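Local coordinates for hypothetical sugar ABC-transporter sugar binding protein (Arthrobacter globiformis, PDB 7BVT) that binds cyclic alpha-maltosyl-1,6-maltose and, as the substrate-binding protein of a sugar ABC transporter, probably hands it on for uptake, at residues 202-207 and 232-237; 243-248 and 387-392; 301-304 and 308-311. All blocks are in the same frame, centred on the assembly; numbering follows the deposited sequence.

Interaction 1: residues 202-207 and 232-237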
loop_
_atom_site.group_PDB
_atom_site.type_symbol
_atom_site.label_atom_id
_atom_site.label_comp_id
_atom_site.label_asym_id
_atom_site.label_seq_id
_atom_site.Cartn_x
_atom_site.Cartn_y
_atom_site.Cartn_z
ATOM N N GLN A 202 10.993 1.208 1.822
ATOM C CA GLN A 202 10.931 -0.259 1.712
ATOM C C GLN A 202 10.959 -0.659 0.231
ATOM O O GLN A 202 11.456 -1.696 -0.095
ATOM C CB GLN A 202 9.662 -0.785 2.374
ATOM C CG GLN A 202 9.793 -0.878 3.880
ATOM C CD GLN A 202 8.455 -0.868 4.622
ATOM O OE1 GLN A 202 7.416 -0.520 4.080
ATOM N NE2 GLN A 202 8.507 -1.237 5.915
ATOM N N VAL A 203 10.331 0.121 -0.635
ATOM C CA VAL A 203 10.314 -0.200 -2.090
ATOM C C VAL A 203 11.749 -0.408 -2.547
ATOM O O VAL A 203 12.048 -1.402 -3.167
ATOM C CB VAL A 203 9.682 0.950 -2.881
ATOM C CG1 VAL A 203 9.866 0.759 -4.375
ATOM C CG2 VAL A 203 8.224 1.114 -2.518
ATOM N N ASN A 204 12.613 0.550 -2.248
ATOM C CA ASN A 204 14.000 0.531 -2.761
ATOM C C ASN A 204 14.838 -0.505 -2.002
ATOM O O ASN A 204 15.686 -1.182 -2.649
ATOM C CB ASN A 204 14.601 1.923 -2.599
ATOM C CG ASN A 204 13.920 2.974 -3.455
ATOM O OD1 ASN A 204 13.745 4.104 -3.010
ATOM N ND2 ASN A 204 13.462 2.613 -4.653
ATOM N N LEU A 205 14.540 -0.762 -0.721
ATOM C CA LEU A 205 15.192 -1.836 0.050
ATOM C C LEU A 205 14.890 -3.177 -0.658
ATOM O O LEU A 205 15.788 -3.978 -0.915
ATOM C CB LEU A 205 14.664 -1.782 1.485
ATOM C CG LEU A 205 15.069 -2.963 2.367
ATOM C CD1 LEU A 205 16.561 -2.928 2.694
ATOM C CD2 LEU A 205 14.235 -2.951 3.627
ATOM N N TRP A 206 13.640 -3.459 -0.980
ATOM C CA TRP A 206 13.266 -4.715 -1.667
ATOM C C TRP A 206 13.845 -4.805 -3.086
ATOM O O TRP A 206 14.331 -5.914 -3.462
ATOM C CB TRP A 206 11.761 -4.854 -1.689
ATOM C CG TRP A 206 11.146 -5.145 -0.367
ATOM C CD1 TRP A 206 11.612 -5.951 0.631
ATOM C CD2 TRP A 206 9.907 -4.594 0.096
ATOM N NE1 TRP A 206 10.733 -5.943 1.702
ATOM C CE2 TRP A 206 9.690 -5.089 1.408
ATOM C CE3 TRP A 206 8.998 -3.671 -0.446
ATOM C CZ2 TRP A 206 8.569 -4.750 2.140
ATOM C CZ3 TRP A 206 7.867 -3.374 0.279
ATOM C CH2 TRP A 206 7.664 -3.898 1.549
ATOM N N GLN A 207 13.893 -3.698 -3.823
ATOM C CA GLN A 207 14.457 -3.719 -5.178
ATOM C C GLN A 207 15.947 -4.071 -5.107
ATOM O O GLN A 207 16.427 -4.719 -6.020
ATOM C CB GLN A 207 14.341 -2.332 -5.813
ATOM C CG GLN A 207 12.911 -1.958 -6.146
ATOM C CD GLN A 207 12.844 -0.546 -6.648
ATOM O OE1 GLN A 207 13.668 0.282 -6.248
ATOM N NE2 GLN A 207 11.924 -0.258 -7.580
ATOM N N GLN A 232 22.003 4.591 0.475
ATOM C CA GLN A 232 23.028 5.391 -0.258
ATOM C C GLN A 232 22.372 6.036 -1.472
ATOM O O GLN A 232 22.717 7.188 -1.815
ATOM C CB GLN A 232 24.177 4.500 -0.699
ATOM C CG GLN A 232 25.367 5.308 -1.221
ATOM C CD GLN A 232 25.987 6.125 -0.108
ATOM O OE1 GLN A 232 26.470 5.562 0.906
ATOM N NE2 GLN A 232 25.981 7.444 -0.258
ATOM N N TYR A 233 21.387 5.363 -2.057
ATOM C CA TYR A 233 20.619 5.942 -3.196
ATOM C C TYR A 233 19.900 7.217 -2.748
ATOM O O TYR A 233 19.984 8.259 -3.433
ATOM C CB TYR A 233 19.653 4.903 -3.749
ATOM C CG TYR A 233 18.654 5.255 -4.821
ATOM C CD1 TYR A 233 19.008 5.887 -5.993
ATOM C CD2 TYR A 233 17.380 4.736 -4.729
ATOM C CE1 TYR A 233 18.096 6.086 -7.010
ATOM C CE2 TYR A 233 16.447 4.901 -5.744
ATOM C CZ TYR A 233 16.824 5.561 -6.899
ATOM O OH TYR A 233 15.931 5.680 -7.923
ATOM N N TRP A 234 19.116 7.112 -1.673
ATOM C CA TRP A 234 18.458 8.291 -1.089
ATOM C C TRP A 234 19.510 9.370 -0.798
ATOM O O TRP A 234 19.278 10.525 -1.137
ATOM C CB TRP A 234 17.632 7.957 0.167
ATOM C CG TRP A 234 16.345 7.240 -0.142
ATOM C CD1 TRP A 234 16.162 6.156 -0.975
ATOM C CD2 TRP A 234 15.075 7.486 0.446
ATOM N NE1 TRP A 234 14.846 5.777 -0.985
ATOM C CE2 TRP A 234 14.152 6.596 -0.148
ATOM C CE3 TRP A 234 14.600 8.432 1.347
ATOM C CZ2 TRP A 234 12.816 6.574 0.218
ATOM C CZ3 TRP A 234 13.272 8.427 1.701
ATOM C CH2 TRP A 234 12.374 7.528 1.111
ATOM N N VAL A 235 20.590 9.012 -0.122
ATOM C CA VAL A 235 21.539 10.063 0.354
ATOM C C VAL A 235 22.229 10.704 -0.857
ATOM O O VAL A 235 22.417 11.944 -0.871
ATOM C CB VAL A 235 22.537 9.489 1.364
ATOM C CG1 VAL A 235 23.671 10.460 1.648
ATOM C CG2 VAL A 235 21.816 9.105 2.642
ATOM N N ASP A 236 22.479 9.907 -1.889
ATOM C CA ASP A 236 23.114 10.425 -3.125
ATOM C C ASP A 236 22.177 11.395 -3.820
ATOM O O ASP A 236 22.654 12.420 -4.326
ATOM C CB ASP A 236 23.525 9.344 -4.112
ATOM C CG ASP A 236 24.721 8.533 -3.671
ATOM O OD1 ASP A 236 25.352 8.912 -2.694
ATOM O OD2 ASP A 236 24.979 7.502 -4.310
ATOM N N LEU A 237 20.892 11.074 -3.919
ATOM C CA LEU A 237 19.860 11.980 -4.510
ATOM C C LEU A 237 19.817 13.297 -3.733
ATOM O O LEU A 237 19.743 14.360 -4.358
ATOM C CB LEU A 237 18.477 11.306 -4.527
ATOM C CG LEU A 237 18.347 10.195 -5.562
ATOM C CD1 LEU A 237 17.151 9.302 -5.259
ATOM C CD2 LEU A 237 18.191 10.809 -6.960
#
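Asn204 and Trp234 carry the one hydrogen bond between segments 202-207 and 232-237, which lie on helix 195-207 and helix 225-239, a worked example of how a buried amide can be used at both ends. The indole NE1 of Trp234 donates to Asn204 OD1 at 2.8 Å, with an N-H...O angle of 159°. The oxygen receives it on a lone pair, in its own carbonyl plane, and lies close to the indole plane at the ring edge, although amide and indole planes stand 72° apart. The first torsion of Asn204, chi1 -65°, sets CG beside the backbone N, anti to the carbonyl carbon, which brings OD1 to the indole N-H. A bound glucose unit lies about 10 Å from the Trp234 side chain.

The second polar link stays within one helix. Asn204 ND2 donates to Gln207 OE1 at 2.8 Å, arriving from above the carbonyl plane of Gln207, and Gln207 OE1 also accepts from Trp165. With oxygen and nitrogen both engaged, the rotation of the Asn204 amide is fixed.

Van der Waals contact completes the interface. Tyr233 turns the edge of its ring to the same amide, CE2 lying 3.9 Å from Asn204 ND2, while this ring stacks with Trp165 and the Trp234 indole meets Phe201 edge-to-face. A buried asparagine-tryptophan hydrogen bond among aromatic rings thus joins two packed helices within one lobe of the two-lobed solute-binding fold.

Interaction 2: residues 243-248 and 387-392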
loop_
_atom_site.group_PDB
_atom_site.type_symbol
_atom_site.label_atom_id
_atom_site.label_comp_id
_atom_site.label_asym_id
_atom_site.label_seq_id
_atom_site.Cartn_x
_atom_site.Cartn_y
_atom_site.Cartn_z
ATOM N N SER A 243 17.071 15.594 -5.118
ATOM C CA SER A 243 15.940 15.333 -4.185
ATOM C C SER A 243 16.180 16.027 -2.848
ATOM O O SER A 243 16.706 15.390 -1.944
ATOM C CB SER A 243 15.849 13.832 -3.946
ATOM O OG SER A 243 15.719 13.170 -5.189
ATOM N N PRO A 244 15.934 17.343 -2.698
ATOM C CA PRO A 244 16.308 17.991 -1.456
ATOM C C PRO A 244 15.622 17.370 -0.248
ATOM O O PRO A 244 14.510 16.931 -0.325
ATOM C CB PRO A 244 15.884 19.460 -1.652
ATOM C CG PRO A 244 15.946 19.637 -3.147
ATOM C CD PRO A 244 15.465 18.310 -3.710
ATOM N N TYR A 245 16.304 17.471 0.878
ATOM C CA TYR A 245 15.764 17.097 2.203
ATOM C C TYR A 245 14.613 18.010 2.589
ATOM O O TYR A 245 14.672 19.241 2.340
ATOM C CB TYR A 245 16.858 17.142 3.271
ATOM C CG TYR A 245 16.291 16.933 4.655
ATOM C CD1 TYR A 245 15.677 15.741 4.990
ATOM C CD2 TYR A 245 16.336 17.933 5.616
ATOM C CE1 TYR A 245 15.161 15.530 6.262
ATOM C CE2 TYR A 245 15.794 17.753 6.879
ATOM C CZ TYR A 245 15.230 16.539 7.216
ATOM O OH TYR A 245 14.688 16.374 8.467
ATOM N N ALA A 246 13.569 17.427 3.174
ATOM C CA ALA A 246 12.389 18.148 3.715
ATOM C C ALA A 246 11.723 19.013 2.632
ATOM O O ALA A 246 11.258 20.151 2.925
ATOM C CB ALA A 246 12.813 18.951 4.934
ATOM N N LYS A 247 11.583 18.488 1.426
ATOM C CA LYS A 247 10.968 19.197 0.272
ATOM C C LYS A 247 9.962 18.287 -0.425
ATOM O O LYS A 247 9.752 18.444 -1.622
ATOM C CB LYS A 247 12.048 19.644 -0.720
ATOM C CG LYS A 247 12.896 20.825 -0.252
ATOM C CD LYS A 247 12.099 22.036 0.167
ATOM C CE LYS A 247 11.176 22.538 -0.915
ATOM N NZ LYS A 247 10.684 23.905 -0.606
ATOM N N TRP A 248 9.328 17.375 0.296
ATOM C CA TRP A 248 8.242 16.556 -0.305
ATOM C C TRP A 248 7.163 17.491 -0.855
ATOM O O TRP A 248 6.833 18.462 -0.172
ATOM C CB TRP A 248 7.650 15.559 0.699
ATOM C CG TRP A 248 6.513 14.798 0.087
ATOM C CD1 TRP A 248 5.170 15.009 0.234
ATOM C CD2 TRP A 248 6.639 13.757 -0.887
ATOM N NE1 TRP A 248 4.445 14.147 -0.560
ATOM C CE2 TRP A 248 5.336 13.384 -1.284
ATOM C CE3 TRP A 248 7.727 13.100 -1.462
ATOM C CZ2 TRP A 248 5.104 12.346 -2.192
ATOM C CZ3 TRP A 248 7.497 12.111 -2.395
ATOM C CH2 TRP A 248 6.204 11.718 -2.732
ATOM N N GLU A 387 15.384 7.213 12.749
ATOM C CA GLU A 387 16.831 6.983 12.671
ATOM C C GLU A 387 17.269 7.232 11.239
ATOM O O GLU A 387 18.340 7.816 11.029
ATOM C CB GLU A 387 17.232 5.606 13.157
ATOM C CG GLU A 387 17.016 5.412 14.632
ATOM C CD GLU A 387 17.917 6.223 15.544
ATOM O OE1 GLU A 387 18.752 6.995 15.044
ATOM O OE2 GLU A 387 17.825 6.025 16.798
ATOM N N ILE A 388 16.485 6.757 10.278
ATOM C CA ILE A 388 16.937 6.881 8.867
ATOM C C ILE A 388 16.959 8.368 8.521
ATOM O O ILE A 388 17.814 8.755 7.747
ATOM C CB ILE A 388 16.009 6.077 7.934
ATOM C CG1 ILE A 388 16.114 4.569 8.203
ATOM C CG2 ILE A 388 16.274 6.397 6.472
ATOM C CD1 ILE A 388 17.424 3.922 7.877
ATOM N N GLU A 389 16.011 9.146 9.010
ATOM C CA GLU A 389 15.895 10.575 8.660
ATOM C C GLU A 389 17.187 11.320 9.041
ATOM O O GLU A 389 17.538 12.291 8.383
ATOM C CB GLU A 389 14.687 11.178 9.362
ATOM C CG GLU A 389 14.563 12.648 9.056
ATOM C CD GLU A 389 13.270 13.297 9.465
ATOM O OE1 GLU A 389 12.452 12.604 10.087
ATOM O OE2 GLU A 389 13.039 14.480 9.084
ATOM N N LYS A 390 17.896 10.842 10.056
ATOM C CA LYS A 390 19.149 11.515 10.477
ATOM C C LYS A 390 20.151 11.459 9.316
ATOM O O LYS A 390 20.867 12.437 9.115
ATOM C CB LYS A 390 19.660 10.867 11.764
ATOM C CG LYS A 390 18.684 11.029 12.919
ATOM C CD LYS A 390 19.298 10.621 14.231
ATOM C CE LYS A 390 18.228 10.465 15.294
ATOM N NZ LYS A 390 18.714 9.663 16.437
ATOM N N ALA A 391 20.221 10.358 8.568
ATOM C CA ALA A 391 21.107 10.280 7.378
ATOM C C ALA A 391 20.565 11.197 6.288
ATOM O O ALA A 391 21.369 11.895 5.659
ATOM C CB ALA A 391 21.230 8.885 6.885
ATOM N N LEU A 392 19.269 11.235 6.064
ATOM C CA LEU A 392 18.674 12.088 4.990
ATOM C C LEU A 392 18.959 13.563 5.318
ATOM O O LEU A 392 19.193 14.406 4.386
ATOM C CB LEU A 392 17.171 11.783 4.882
ATOM C CG LEU A 392 16.795 10.306 4.766
ATOM C CD1 LEU A 392 15.305 10.163 4.567
ATOM C CD2 LEU A 392 17.586 9.612 3.668
#
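Tyr245 reaches from the loop after helix 225-239 to Glu389 on helix 377-392, and the contact illustrates how a tyrosine and an extended glutamate can tie a turn to a helix. The phenol OH of Tyr245 donates to Glu389 OE2 at 2.6 Å, a short bond. It meets the carboxylate on the anti side, 16° out of its plane, and the acceptor oxygen lies at the edge of the phenol, near the plane of the ring. The two side chains cross at about a right angle, with ring and carboxylate planes 59° apart.

Their torsions explain the meeting. In Tyr245 the CG atom stands opposite the backbone N (chi1 173°), which carries the ring out from the turn, so that OH comes within bonding distance of Glu389 OE2. Glu389 has the same first torsion and runs on extended through CG, bringing its carboxylate out to the hydroxyl. Its other oxygen, OE1, accepts the backbone N-H of Ala190, so the carboxylate bridges two loops and is gripped at both oxygens, which would probably favour its ionised form.

Nearer the backbone, the tyrosine rests on the last residue of the segment. Tyr245 CD1 packs at 4.2 Å from Leu392 CB, and Tyr245 CB lies 3.8 Å from Leu392 O. The Leu392 side chain packs against Ile238 of helix 225-239 and Leu197 of helix 195-207. On the loop side, Ala246 CB lies above one face of the ring, offset toward its rim.

Pro244 to Lys247 form a type II beta turn with Tyr245 and Ala246 at its two central positions. In this solute-binding protein fold, the turn belongs to the loop between helix 225-239 and strand 258-262 and is tied to the C-terminal part of helix 377-392.

Interaction 3: residues 301-304 and 308-311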
loop_
_atom_site.group_PDB
_atom_site.type_symbol
_atom_site.label_atom_id
_atom_site.label_comp_id
_atom_site.label_asym_id
_atom_site.label_seq_id
_atom_site.Cartn_x
_atom_site.Cartn_y
_atom_site.Cartn_z
ATOM N N VAL A 301 -13.390 -10.880 9.853
ATOM C CA VAL A 301 -14.671 -11.354 10.474
ATOM C C VAL A 301 -14.406 -11.616 11.941
ATOM O O VAL A 301 -13.526 -12.429 12.258
ATOM C CB VAL A 301 -15.218 -12.589 9.766
ATOM C CG1 VAL A 301 -16.401 -13.198 10.518
ATOM C CG2 VAL A 301 -15.520 -12.339 8.314
ATOM N N PHE A 302 -15.083 -10.921 12.844
ATOM C CA PHE A 302 -14.949 -11.179 14.285
ATOM C C PHE A 302 -15.737 -12.467 14.614
ATOM O O PHE A 302 -16.888 -12.614 14.163
ATOM C CB PHE A 302 -15.461 -10.012 15.137
ATOM C CG PHE A 302 -14.522 -8.844 15.164
ATOM C CD1 PHE A 302 -13.366 -8.898 15.924
ATOM C CD2 PHE A 302 -14.747 -7.737 14.366
ATOM C CE1 PHE A 302 -12.495 -7.825 15.941
ATOM C CE2 PHE A 302 -13.854 -6.672 14.371
ATOM C CZ PHE A 302 -12.732 -6.739 15.145
ATOM N N GLU A 303 -15.126 -13.399 15.334
ATOM C CA GLU A 303 -15.742 -14.728 15.574
ATOM C C GLU A 303 -16.938 -14.599 16.510
ATOM O O GLU A 303 -16.796 -14.007 17.571
ATOM C CB GLU A 303 -14.747 -15.680 16.199
ATOM C CG GLU A 303 -15.211 -17.108 16.025
ATOM C CD GLU A 303 -14.020 -18.018 16.123
ATOM O OE1 GLU A 303 -13.431 -18.060 17.222
ATOM O OE2 GLU A 303 -13.625 -18.556 15.074
ATOM N N ASN A 304 -18.049 -15.179 16.070
ATOM C CA ASN A 304 -19.348 -15.311 16.764
ATOM C C ASN A 304 -19.677 -16.812 16.733
ATOM O O ASN A 304 -18.809 -17.585 17.187
ATOM C CB ASN A 304 -20.353 -14.346 16.125
ATOM C CG ASN A 304 -20.049 -12.888 16.433
ATOM O OD1 ASN A 304 -19.777 -12.069 15.534
ATOM N ND2 ASN A 304 -20.175 -12.542 17.702
ATOM N N GLU A 308 -22.954 -17.567 12.019
ATOM C CA GLU A 308 -22.765 -16.111 11.817
ATOM C C GLU A 308 -21.434 -15.893 11.075
ATOM O O GLU A 308 -21.464 -15.126 10.132
ATOM C CB GLU A 308 -22.857 -15.311 13.106
ATOM C CG GLU A 308 -24.227 -15.320 13.737
ATOM C CD GLU A 308 -24.160 -14.939 15.208
ATOM O OE1 GLU A 308 -23.500 -15.666 15.975
ATOM O OE2 GLU A 308 -24.703 -13.880 15.566
ATOM N N ASP A 309 -20.328 -16.560 11.430
ATOM C CA ASP A 309 -19.056 -16.408 10.667
ATOM C C ASP A 309 -19.311 -16.775 9.199
ATOM O O ASP A 309 -18.822 -16.069 8.278
ATOM C CB ASP A 309 -17.947 -17.306 11.191
ATOM C CG ASP A 309 -17.555 -17.006 12.599
ATOM O OD1 ASP A 309 -18.071 -16.026 13.130
ATOM O OD2 ASP A 309 -16.762 -17.806 13.145
ATOM N N ASP A 310 -20.039 -17.861 8.950
ATOM C CA ASP A 310 -20.299 -18.289 7.551
ATOM C C ASP A 310 -21.204 -17.265 6.838
ATOM O O ASP A 310 -20.988 -17.075 5.650
ATOM C CB ASP A 310 -20.884 -19.701 7.488
ATOM C CG ASP A 310 -19.903 -20.824 7.802
ATOM O OD1 ASP A 310 -18.648 -20.604 7.758
ATOM O OD2 ASP A 310 -20.404 -21.905 8.129
ATOM N N ALA A 311 -22.124 -16.583 7.503
ATOM C CA ALA A 311 -22.965 -15.528 6.864
ATOM C C ALA A 311 -22.070 -14.368 6.392
ATOM O O ALA A 311 -22.194 -13.873 5.237
ATOM C CB ALA A 311 -24.019 -15.020 7.821
HETATM O O HOH W 1 -19.223 -13.479 12.861
#
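Asp309 reaches back from the first turn of helix 306-319 to the backbone of Glu303 and Asn304, an example of a strand-to-helix connection closed by a carboxylate in the alpha/beta fold of a bacterial solute-binding protein. The direct polar link is the backbone N-H of Asn304, which donates to Asp309 OD1 at 3.1 Å and 168°. The oxygen uses its syn lone pair, presented by a chi1 of -62° that sets CG beside the backbone N.

Charge weighs on the other oxygen. Glu303 OE2 lies 3.8 Å from Asp309 OD2, the two carboxylates being nearly coplanar, and this proximity of like charges is likely to be unfavourable, though Arg109 makes a long, weak ion pair with OD2. Replacing Asp309 by alanine removes both carboxylate oxygens, which would probably leave the Asn304 N-H without its mate, the water with one anchor fewer and the connection freer to move.

Apolar and mixed contacts flank the bond. Val301 CG1 packs at 4.2 Å against Asp309 CA, and its side chain also meets Ala312 and Leu316 farther along the helix. Asn304 CB lies 3.4 Å from Glu308 OE1, an oxygen that is hydrogen-bonded to Ser305 OG.

Water completes the link: one molecule lies 2.8 Å from Phe302 O and the same distance from Asp309 OD1, the oxygen that also takes the Asn304 N-H.

Overall arrangement
Interactions 1 and 2 are neighbours, about 12 Å apart centre to centre, and meet at helix 225-239, which carries one segment of interaction 1 and is followed by the loop of interaction 2: Trp234 CE3 packs at 3.7 Å on Leu392 CD1, and Leu237 O probably accepts a hydrogen bond from Ser243 N. Interaction 3 lies on the opposite side of the chain's centre, about 42 Å from interaction 1 and about 45 Å from interaction 2, between centres. Chemistry changes with place. Buried interaction 1 relies on neutral amide and indole groups, partly buried interaction 2 sets a phenol against a carboxylate, probably ionised, and interaction 3, with exposed residues, combines backbone, water and crowded acidic groups.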